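Local coordinates for protein nucleoside-diphosphate-sugar epimerase (Pseudomonas aeruginosa, PDB 2X4G) that probably binds NAD(P) and acts on nucleotide sugars in the manner of epimerases and dehydratases, at residues A[19-24]-A[48-53]. Residues are numbered along the deposited sequence; the frame is centred on the assembly and turned at random.
Sequences LGATGL and SQIQRL
Arg52 reaches across to Thr22 and makes the one hydrogen bond between segments 19-24 and 48-53. Its NH2 donates to Thr22 O over 3.2 Å with an N-H...O angle of 164°. The oxygen lies at the edge of the guanidinium and almost in its plane, and the donor in turn meets a lone pair of the carbonyl, at a C=O...N angle of 129°. The arginine chain is bent at chi2 and chi3 on its way there, and the second terminal nitrogen, NH1, comes alongside the threonine, 3.8 Å from Thr22 CB. Beyond the two segments, the Arg52 side chain also touches His27 of helix 24-35 and Ile190.

The rest of the contact is made by methyl groups, against one another and against two backbone carbonyl oxygens. Thr22 CG2, anti to its own carbonyl carbon, meets Ile50 CD1 at 3.4 Å, the two side chains crossing at about a right angle; the same methyl lies 3.8 Å from Gln49 O. Ile50 CG1 is anti to the backbone N (chi1 -153°), and its CD1 touches both Thr22 CG2 and Ala21 CB, the latter at 4.0 Å. Leu53 touches Ala21 through CD2: Leu53 CD2 lies 3.7 Å from Ala21 CB and 3.5 Å from Ala21 O. Leu42 of strand 39-44 touches both Ala21 and Leu53, which ties this small cluster to the sheet.

Within segment 19-24, Gly23 N bonds to Gly20 O at 3.2 Å, closing a type I turn that delivers Gly23 to the N-cap of helix 24-35. This is the glycine-rich turn after the first strand of a Rossmann fold, here packed against the loop that follows the second strand; in relatives the two together border the dinucleotide site, consistent with an NAD(P)-binding role here.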
ATOM      1  N   LEU A  19       9.922   2.822  29.810  1.00 40.69           N
ATOM      2  CA  LEU A  19       9.997   3.637  28.592  1.00 40.95           C
ATOM      3  C   LEU A  19       8.783   3.324  27.777  1.00 40.58           C
ATOM      4  O   LEU A  19       8.411   2.157  27.665  1.00 40.50           O
ATOM      5  CB  LEU A  19      11.222   3.303  27.751  1.00 41.61           C
ATOM      6  CG  LEU A  19      12.516   3.826  28.376  1.00 43.26           C
ATOM      7  CD1 LEU A  19      13.012   2.838  29.451  1.00 42.99           C
ATOM      8  CD2 LEU A  19      13.580   4.110  27.340  1.00 43.08           C
ATOM      9  N   GLY A  20       8.182   4.352  27.184  1.00 40.59           N
ATOM     10  CA  GLY A  20       6.982   4.190  26.368  1.00 39.91           C
ATOM     11  C   GLY A  20       5.737   4.100  27.219  1.00 39.35           C
ATOM     12  O   GLY A  20       4.774   3.444  26.837  1.00 39.30           O
ATOM     13  N   ALA A  21       5.758   4.798  28.352  1.00 39.29           N
ATOM     14  CA  ALA A  21       4.671   4.803  29.317  1.00 38.83           C
ATOM     15  C   ALA A  21       3.369   5.422  28.833  1.00 38.80           C
ATOM     16  O   ALA A  21       2.323   5.189  29.428  1.00 39.46           O
ATOM     17  CB  ALA A  21       5.111   5.521  30.560  1.00 39.64           C
ATOM     18  N   THR A  22       3.407   6.211  27.772  1.00 38.85           N
ATOM     19  CA  THR A  22       2.190   6.852  27.257  1.00 38.47           C
ATOM     20  C   THR A  22       1.436   5.937  26.284  1.00 38.20           C
ATOM     21  O   THR A  22       0.283   6.196  25.969  1.00 38.20           O
ATOM     22  CB  THR A  22       2.509   8.174  26.546  1.00 38.93           C
ATOM     23  OG1 THR A  22       3.410   7.911  25.475  1.00 37.69           O
ATOM     24  CG2 THR A  22       3.148   9.166  27.493  1.00 37.72           C
ATOM     25  N   GLY A  23       2.083   4.879  25.801  1.00 37.85           N
ATOM     26  CA  GLY A  23       1.379   3.864  25.014  1.00 37.61           C
ATOM     27  C   GLY A  23       0.471   3.010  25.889  1.00 37.40           C
ATOM     28  O   GLY A  23       0.588   3.028  27.116  1.00 37.82           O
ATOM     29  N   LEU A  24      -0.412   2.234  25.264  1.00 37.05           N
ATOM     30  CA  LEU A  24      -1.413   1.457  25.991  1.00 36.03           C
ATOM     31  C   LEU A  24      -0.768   0.505  26.968  1.00 35.89           C
ATOM     32  O   LEU A  24      -1.120   0.470  28.140  1.00 35.77           O
ATOM     33  CB  LEU A  24      -2.297   0.657  25.022  1.00 35.87           C
ATOM     34  CG  LEU A  24      -3.352  -0.289  25.633  1.00 34.71           C
ATOM     35  CD1 LEU A  24      -4.227   0.429  26.660  1.00 32.50           C
ATOM     36  CD2 LEU A  24      -4.187  -0.934  24.531  1.00 33.31           C
ATOM     37  N   SER A  48       6.943  13.954  24.359  1.00 50.70           N
ATOM     38  CA  SER A  48       5.829  13.089  24.732  1.00 50.73           C
ATOM     39  C   SER A  48       5.023  13.701  25.855  1.00 51.37           C
ATOM     40  O   SER A  48       5.559  14.446  26.679  1.00 52.66           O
ATOM     41  CB  SER A  48       6.324  11.736  25.200  1.00 50.02           C
ATOM     42  OG  SER A  48       6.777  11.877  26.529  1.00 50.63           O
ATOM     43  N   GLN A  49       3.748  13.345  25.921  1.00 51.33           N
ATOM     44  CA  GLN A  49       2.860  13.962  26.877  1.00 52.03           C
ATOM     45  C   GLN A  49       2.617  13.097  28.107  1.00 50.09           C
ATOM     46  O   GLN A  49       1.552  12.529  28.342  1.00 49.25           O
ATOM     47  CB  GLN A  49       1.570  14.371  26.219  1.00 53.18           C
ATOM     48  CG  GLN A  49       1.120  15.648  26.842  1.00 58.39           C
ATOM     49  CD  GLN A  49       0.088  16.343  26.041  1.00 64.55           C
ATOM     50  OE1 GLN A  49       0.164  16.402  24.796  1.00 69.18           O
ATOM     51  NE2 GLN A  49      -0.903  16.901  26.739  1.00 67.89           N
ATOM     52  N   ILE A  50       3.665  13.065  28.902  1.00 49.16           N
ATOM     53  CA  ILE A  50       3.790  12.201  30.024  1.00 47.16           C
ATOM     54  C   ILE A  50       2.964  12.749  31.201  1.00 47.59           C
ATOM     55  O   ILE A  50       2.632  12.017  32.117  1.00 47.15           O
ATOM     56  CB  ILE A  50       5.302  12.049  30.332  1.00 46.88           C
ATOM     57  CG1 ILE A  50       5.589  10.701  31.011  1.00 45.39           C
ATOM     58  CG2 ILE A  50       5.839  13.269  31.094  1.00 46.37           C
ATOM     59  CD1 ILE A  50       5.292   9.489  30.139  1.00 41.61           C
ATOM     60  N   GLN A  51       2.596  14.026  31.159  1.00 48.67           N
ATOM     61  CA  GLN A  51       1.706  14.600  32.178  1.00 49.27           C
ATOM     62  C   GLN A  51       0.334  13.902  32.272  1.00 48.01           C
ATOM     63  O   GLN A  51      -0.392  14.133  33.231  1.00 47.85           O
ATOM     64  CB  GLN A  51       1.511  16.114  31.980  1.00 50.70           C
ATOM     65  CG  GLN A  51       0.998  16.534  30.586  1.00 53.70           C
ATOM     66  CD  GLN A  51       2.117  17.081  29.645  1.00 57.95           C
ATOM     67  OE1 GLN A  51       3.066  16.363  29.292  1.00 58.30           O
ATOM     68  NE2 GLN A  51       1.983  18.353  29.233  1.00 59.90           N
ATOM     69  N   ARG A  52      -0.018  13.056  31.298  1.00 46.54           N
ATOM     70  CA  ARG A  52      -1.187  12.181  31.454  1.00 45.72           C
ATOM     71  C   ARG A  52      -1.014  11.156  32.572  1.00 44.13           C
ATOM     72  O   ARG A  52      -1.978  10.522  32.960  1.00 43.53           O
ATOM     73  CB  ARG A  52      -1.505  11.409  30.166  1.00 45.56           C
ATOM     74  CG  ARG A  52      -1.812  12.273  28.968  1.00 48.26           C
ATOM     75  CD  ARG A  52      -2.849  11.673  27.987  1.00 51.24           C
ATOM     76  NE  ARG A  52      -2.750  10.226  27.891  1.00 53.97           N
ATOM     77  CZ  ARG A  52      -1.732   9.574  27.338  1.00 56.72           C
ATOM     78  NH1 ARG A  52      -0.702  10.234  26.806  1.00 58.06           N
ATOM     79  NH2 ARG A  52      -1.745   8.245  27.312  1.00 57.14           N
ATOM     80  N   LEU A  53       0.213  10.964  33.047  1.00 43.19           N
ATOM     81  CA  LEU A  53       0.513   9.992  34.089  1.00 42.07           C
ATOM     82  C   LEU A  53       0.881  10.655  35.421  1.00 42.57           C
ATOM     83  O   LEU A  53       1.267   9.976  36.390  1.00 42.40           O
ATOM     84  CB  LEU A  53       1.628   9.045  33.623  1.00 41.19           C
ATOM     85  CG  LEU A  53       1.148   7.921  32.703  1.00 39.90           C
ATOM     86  CD1 LEU A  53       0.698   8.487  31.386  1.00 41.24           C
ATOM     87  CD2 LEU A  53       2.237   6.907  32.477  1.00 38.50           C
TER